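Local coordinates for protein protease Do-like 2, chloroplastic (PDB 4FLN) that acts as a chloroplast serine protease that makes the primary cleavage of the photodamaged D1 protein of photosystem II, at residues Q415-S420 with I445-I450; K441-P446 with Y464-F469. One frame throughout, in Å; residues are numbered along the deposited sequence.

Interaction 1 (Q415-S420 with I445-I450); sequences QIVILS and IPIRNI
Gln415 and Val417 carry one side of this contact, at the start of strand 417-422. Ile447, Asn449 and Ile450 carry the other, where the chain enters helix 450-459. The tight part is apolar. Val417 CB is directed at the other segment, and its CG2, anti to the carbonyl carbon, does the touching. Val417 CG2 meets Ile447 CG2 at 3.9 Å. It also lies against the backbone C of Asn449.

The looser, more open side is polar. The backbone N of Gln415 donates to Arg448 O at 3.2 Å, in the plane of that carbonyl. The Gln415 chain runs extended beyond CG (chi2 178°) across the CB of Asn449. Gln415 OE1 then accepts from Ile450 N at 3.1 Å, again in the carbonyl plane, so the first NH of the helix is satisfied by a side chain. Asn449 is the N-cap, and its OD1 accepts a hydrogen bond from His452 N, capping the helix.

Within this PDZ domain, Val417 and Ile447 both pack on Val439 of strand 437-442. Ile447 also touches Leu453 of helix 450-459, and Ile450 rests on Pro382 of strand 378-382.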
loop_
_atom_site.group_PDB
_atom_site.type_symbol
_atom_site.label_atom_id
_atom_site.label_comp_id
_atom_site.label_asym_id
_atom_site.label_seq_id
_atom_site.Cartn_x
_atom_site.Cartn_y
_atom_site.Cartn_z
ATOM N N GLN B 415 -10.849 34.448 -19.281
ATOM C CA GLN B 415 -10.942 33.369 -18.315
ATOM C C GLN B 415 -11.652 32.214 -18.968
ATOM O O GLN B 415 -12.272 32.362 -20.015
ATOM C CB GLN B 415 -11.754 33.782 -17.090
ATOM C CG GLN B 415 -11.106 34.805 -16.197
ATOM C CD GLN B 415 -12.002 35.196 -15.040
ATOM O OE1 GLN B 415 -13.223 35.166 -15.156
ATOM N NE2 GLN B 415 -11.399 35.563 -13.914
ATOM N N ILE B 416 -11.539 31.056 -18.340
ATOM C CA ILE B 416 -12.376 29.922 -18.646
ATOM C C ILE B 416 -13.399 29.935 -17.527
ATOM O O ILE B 416 -13.046 29.861 -16.345
ATOM C CB ILE B 416 -11.580 28.596 -18.617
ATOM C CG1 ILE B 416 -10.451 28.619 -19.643
ATOM C CG2 ILE B 416 -12.484 27.418 -18.897
ATOM C CD1 ILE B 416 -9.545 27.416 -19.562
ATOM N N VAL B 417 -14.664 30.082 -17.892
ATOM C CA VAL B 417 -15.717 30.068 -16.903
ATOM C C VAL B 417 -16.296 28.669 -16.855
ATOM O O VAL B 417 -16.638 28.088 -17.890
ATOM C CB VAL B 417 -16.828 31.059 -17.245
ATOM C CG1 VAL B 417 -17.851 31.106 -16.109
ATOM C CG2 VAL B 417 -16.241 32.430 -17.506
ATOM N N ILE B 418 -16.383 28.113 -15.657
ATOM C CA ILE B 418 -16.943 26.790 -15.532
ATOM C C ILE B 418 -18.194 26.789 -14.678
ATOM O O ILE B 418 -18.384 27.630 -13.804
ATOM C CB ILE B 418 -15.945 25.783 -14.948
ATOM C CG1 ILE B 418 -15.689 26.093 -13.476
ATOM C CG2 ILE B 418 -14.654 25.783 -15.746
ATOM C CD1 ILE B 418 -15.346 24.869 -12.665
ATOM N N LEU B 419 -19.051 25.828 -14.968
ATOM C CA LEU B 419 -20.172 25.515 -14.131
ATOM C C LEU B 419 -19.674 24.400 -13.231
ATOM O O LEU B 419 -19.451 23.283 -13.694
ATOM C CB LEU B 419 -21.281 24.995 -15.029
ATOM C CG LEU B 419 -22.453 24.300 -14.367
ATOM C CD1 LEU B 419 -23.004 25.198 -13.293
ATOM C CD2 LEU B 419 -23.487 24.016 -15.413
ATOM N N SER B 420 -19.486 24.692 -11.950
ATOM C CA SER B 420 -18.958 23.678 -11.029
ATOM C C SER B 420 -20.023 22.673 -10.569
ATOM O O SER B 420 -19.872 21.471 -10.782
ATOM C CB SER B 420 -18.188 24.293 -9.850
ATOM O OG SER B 420 -18.789 25.488 -9.393
ATOM N N ILE B 445 -23.897 34.703 -27.333
ATOM C CA ILE B 445 -22.699 35.514 -27.151
ATOM C C ILE B 445 -21.534 34.795 -26.469
ATOM O O ILE B 445 -21.676 34.287 -25.359
ATOM C CB ILE B 445 -23.014 36.751 -26.325
ATOM C CG1 ILE B 445 -24.274 37.425 -26.854
ATOM C CG2 ILE B 445 -21.831 37.695 -26.332
ATOM C CD1 ILE B 445 -24.542 38.760 -26.218
ATOM N N PRO B 446 -20.369 34.768 -27.128
ATOM C CA PRO B 446 -19.165 34.163 -26.547
ATOM C C PRO B 446 -18.747 34.866 -25.254
ATOM O O PRO B 446 -18.620 36.093 -25.205
ATOM C CB PRO B 446 -18.112 34.378 -27.638
ATOM C CG PRO B 446 -18.894 34.443 -28.894
ATOM C CD PRO B 446 -20.153 35.182 -28.524
ATOM N N ILE B 447 -18.522 34.075 -24.213
ATOM C CA ILE B 447 -18.219 34.598 -22.889
ATOM C C ILE B 447 -16.722 34.868 -22.722
ATOM O O ILE B 447 -15.898 33.963 -22.853
ATOM C CB ILE B 447 -18.735 33.631 -21.803
ATOM C CG1 ILE B 447 -20.266 33.592 -21.838
ATOM C CG2 ILE B 447 -18.232 34.038 -20.427
ATOM C CD1 ILE B 447 -20.881 32.362 -21.214
ATOM N N ARG B 448 -16.378 36.127 -22.452
ATOM C CA ARG B 448 -14.981 36.545 -22.337
ATOM C C ARG B 448 -14.383 36.210 -20.970
ATOM O O ARG B 448 -13.252 35.732 -20.863
ATOM C CB ARG B 448 -14.848 38.043 -22.622
ATOM C CG ARG B 448 -15.499 38.492 -23.920
ATOM C CD ARG B 448 -15.232 39.963 -24.219
ATOM N NE ARG B 448 -14.232 40.112 -25.276
ATOM C CZ ARG B 448 -13.023 40.638 -25.102
ATOM N NH1 ARG B 448 -12.662 41.091 -23.907
ATOM N NH2 ARG B 448 -12.180 40.720 -26.126
ATOM N N ASN B 449 -15.159 36.467 -19.928
ATOM C CA ASN B 449 -14.770 36.147 -18.564
ATOM C C ASN B 449 -16.028 36.158 -17.716
ATOM O O ASN B 449 -17.122 36.315 -18.242
ATOM C CB ASN B 449 -13.766 37.160 -18.044
ATOM C CG ASN B 449 -14.191 38.585 -18.326
ATOM O OD1 ASN B 449 -15.163 39.073 -17.755
ATOM N ND2 ASN B 449 -13.464 39.259 -19.211
ATOM N N ILE B 450 -15.896 36.002 -16.407
ATOM C CA ILE B 450 -17.091 35.845 -15.587
ATOM C C ILE B 450 -17.791 37.167 -15.256
ATOM O O ILE B 450 -18.975 37.182 -14.935
ATOM C CB ILE B 450 -16.801 35.061 -14.309
ATOM C CG1 ILE B 450 -18.119 34.634 -13.655
ATOM C CG2 ILE B 450 -15.944 35.890 -13.371
ATOM C CD1 ILE B 450 -17.937 33.791 -12.423
#

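Interaction 2 (K441-P446 with Y464-F469); sequences KFNGIP and YLVFEF
A type I' beta turn, Phe442 to Ile445, ends strand 437-442 of the PDZ domain, and this strand pairs antiparallel with strand 464-469. Lys441 and Glu468 form a hydrogen-bonded pair, in which Glu468 N donates to Lys441 O at 3.1 Å from above the carbonyl plane. The return bond, Lys441 N to Glu468 O, is weak. Phe442 and Phe467 are the next, non-hydrogen-bonded pair.

At the turn a side chain takes over from the backbone. Asn443 N donates to Val466 O at 2.9 Å. Its CG lies beside its own backbone N (chi1 -69°), which turns the amide to the strand. Asn443 OD1 accepts from Val466 N at 2.6 Å, nearly along the C=O axis, and ND2 gives a weak bond to Tyr464 O. An alanine here would lose both amide bonds and would probably loosen the turn from the strand, leaving Val466 N without this acceptor. At Gly444 a CB would collide with the carbonyl O of Asn443, which favours glycine.

On the buried face, the edge of Phe442 meets the face of Phe467 in an offset edge-to-face pair, planes at 65°. Phe442 CZ also touches Leu465 CD2 at 3.6 Å. Leu453, Leu456 and Ile457 of helix 450-459 pack on Phe442. On the other face, Lys441 and Glu468 lie side by side with their charged ends apart. A water donates to Glu468 OE1 at 2.7 Å and is weakly bonded to Gly444 N and Val466 O.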
loop_
_atom_site.group_PDB
_atom_site.type_symbol
_atom_site.label_atom_id
_atom_site.label_comp_id
_atom_site.label_asym_id
_atom_site.label_seq_id
_atom_site.Cartn_x
_atom_site.Cartn_y
_atom_site.Cartn_z
ATOM N N LYS B 441 -20.992 30.065 -24.722
ATOM C CA LYS B 441 -21.893 31.143 -25.093
ATOM C C LYS B 441 -23.034 31.319 -24.104
ATOM O O LYS B 441 -23.432 30.387 -23.403
ATOM C CB LYS B 441 -22.457 30.916 -26.499
ATOM C CG LYS B 441 -21.394 30.609 -27.533
ATOM C CD LYS B 441 -21.930 30.687 -28.951
ATOM C CE LYS B 441 -20.930 30.087 -29.931
ATOM N NZ LYS B 441 -21.121 30.571 -31.327
ATOM N N PHE B 442 -23.534 32.545 -24.053
ATOM C CA PHE B 442 -24.777 32.863 -23.373
ATOM C C PHE B 442 -25.660 33.612 -24.358
ATOM O O PHE B 442 -25.272 34.663 -24.878
ATOM C CB PHE B 442 -24.524 33.726 -22.138
ATOM C CG PHE B 442 -25.773 34.320 -21.555
ATOM C CD1 PHE B 442 -26.452 33.676 -20.534
ATOM C CD2 PHE B 442 -26.277 35.519 -22.037
ATOM C CE1 PHE B 442 -27.606 34.222 -20.000
ATOM C CE2 PHE B 442 -27.433 36.070 -21.506
ATOM C CZ PHE B 442 -28.096 35.422 -20.485
ATOM N N ASN B 443 -26.840 33.059 -24.621
ATOM C CA ASN B 443 -27.773 33.652 -25.574
ATOM C C ASN B 443 -27.084 34.058 -26.877
ATOM O O ASN B 443 -27.355 35.124 -27.432
ATOM C CB ASN B 443 -28.515 34.832 -24.945
ATOM C CG ASN B 443 -29.492 34.393 -23.867
ATOM O OD1 ASN B 443 -29.504 33.228 -23.458
ATOM N ND2 ASN B 443 -30.317 35.322 -23.403
ATOM N N GLY B 444 -26.184 33.198 -27.346
ATOM C CA GLY B 444 -25.498 33.401 -28.608
ATOM C C GLY B 444 -24.144 34.078 -28.479
ATOM O O GLY B 444 -23.328 34.023 -29.399
ATOM N N ILE B 445 -23.897 34.703 -27.333
ATOM C CA ILE B 445 -22.699 35.514 -27.151
ATOM C C ILE B 445 -21.534 34.795 -26.469
ATOM O O ILE B 445 -21.676 34.287 -25.359
ATOM C CB ILE B 445 -23.014 36.751 -26.325
ATOM C CG1 ILE B 445 -24.274 37.425 -26.854
ATOM C CG2 ILE B 445 -21.831 37.695 -26.332
ATOM C CD1 ILE B 445 -24.542 38.760 -26.218
ATOM N N PRO B 446 -20.369 34.768 -27.128
ATOM C CA PRO B 446 -19.165 34.163 -26.547
ATOM C C PRO B 446 -18.747 34.866 -25.254
ATOM O O PRO B 446 -18.620 36.093 -25.205
ATOM C CB PRO B 446 -18.112 34.378 -27.638
ATOM C CG PRO B 446 -18.894 34.443 -28.894
ATOM C CD PRO B 446 -20.153 35.182 -28.524
ATOM N N TYR B 464 -35.638 33.230 -22.428
ATOM C CA TYR B 464 -34.835 32.164 -21.859
ATOM C C TYR B 464 -33.394 32.580 -21.567
ATOM O O TYR B 464 -32.839 33.489 -22.192
ATOM C CB TYR B 464 -34.836 30.956 -22.792
ATOM C CG TYR B 464 -36.213 30.419 -23.116
ATOM C CD1 TYR B 464 -36.769 30.592 -24.378
ATOM C CD2 TYR B 464 -36.948 29.731 -22.162
ATOM C CE1 TYR B 464 -38.019 30.101 -24.679
ATOM C CE2 TYR B 464 -38.200 29.236 -22.451
ATOM C CZ TYR B 464 -38.735 29.423 -23.711
ATOM O OH TYR B 464 -39.989 28.927 -23.997
ATOM N N LEU B 465 -32.795 31.904 -20.598
ATOM C CA LEU B 465 -31.363 31.977 -20.395
ATOM C C LEU B 465 -30.755 30.764 -21.089
ATOM O O LEU B 465 -30.948 29.629 -20.650
ATOM C CB LEU B 465 -31.045 31.955 -18.897
ATOM C CG LEU B 465 -31.581 33.135 -18.071
ATOM C CD1 LEU B 465 -31.302 32.938 -16.590
ATOM C CD2 LEU B 465 -30.990 34.453 -18.546
ATOM N N VAL B 466 -30.031 30.996 -22.180
ATOM C CA VAL B 466 -29.447 29.887 -22.934
ATOM C C VAL B 466 -27.933 29.756 -22.727
ATOM O O VAL B 466 -27.168 30.635 -23.106
ATOM C CB VAL B 466 -29.756 29.996 -24.448
ATOM C CG1 VAL B 466 -29.200 28.802 -25.183
ATOM C CG2 VAL B 466 -31.245 30.100 -24.681
ATOM N N PHE B 467 -27.513 28.649 -22.126
ATOM C CA PHE B 467 -26.103 28.394 -21.875
ATOM C C PHE B 467 -25.594 27.282 -22.775
ATOM O O PHE B 467 -26.034 26.145 -22.649
ATOM C CB PHE B 467 -25.899 27.977 -20.422
ATOM C CG PHE B 467 -26.258 29.046 -19.421
ATOM C CD1 PHE B 467 -27.494 29.036 -18.786
ATOM C CD2 PHE B 467 -25.352 30.055 -19.104
ATOM C CE1 PHE B 467 -27.824 30.010 -17.861
ATOM C CE2 PHE B 467 -25.681 31.029 -18.186
ATOM C CZ PHE B 467 -26.925 31.008 -17.564
ATOM N N GLU B 468 -24.675 27.598 -23.681
ATOM C CA GLU B 468 -24.017 26.561 -24.471
ATOM C C GLU B 468 -22.685 26.168 -23.852
ATOM O O GLU B 468 -21.814 27.009 -23.661
ATOM C CB GLU B 468 -23.806 27.013 -25.914
ATOM C CG GLU B 468 -25.087 27.101 -26.719
ATOM C CD GLU B 468 -24.893 27.819 -28.046
ATOM O OE1 GLU B 468 -25.813 28.570 -28.458
ATOM O OE2 GLU B 468 -23.820 27.632 -28.669
ATOM N N PHE B 469 -22.517 24.890 -23.548
ATOM C CA PHE B 469 -21.283 24.433 -22.918
ATOM C C PHE B 469 -20.342 23.785 -23.916
ATOM O O PHE B 469 -20.638 23.722 -25.111
ATOM C CB PHE B 469 -21.581 23.466 -21.777
ATOM C CG PHE B 469 -22.404 24.066 -20.689
ATOM C CD1 PHE B 469 -21.825 24.464 -19.509
ATOM C CD2 PHE B 469 -23.763 24.250 -20.856
ATOM C CE1 PHE B 469 -22.585 25.021 -18.508
ATOM C CE2 PHE B 469 -24.529 24.810 -19.859
ATOM C CZ PHE B 469 -23.937 25.199 -18.684
HETATM O O HOH W 1 -25.998 30.007 -26.182
#

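In the fold
Both interactions lie in the same PDZ domain, away from the protease active site. Interaction 2 is strand pairing within the sheet. Interaction 1 ties the start of strand 417-422 to the chain entering helix 450-459. They touch directly: Ile447 CD1 packs on the backbone of Lys441 and Phe442, and Leu419 meets Phe469. Each has a buried apolar part and a more open polar part. The core of interaction 1 is aliphatic, while that of interaction 2 is largely aromatic. In both, a side-chain amide oxygen accepts a backbone NH, at a helix start in one and on a strand in the other. Only interaction 2 reaches another subunit: Tyr464 OH bonds to Glu269 of the second subunit.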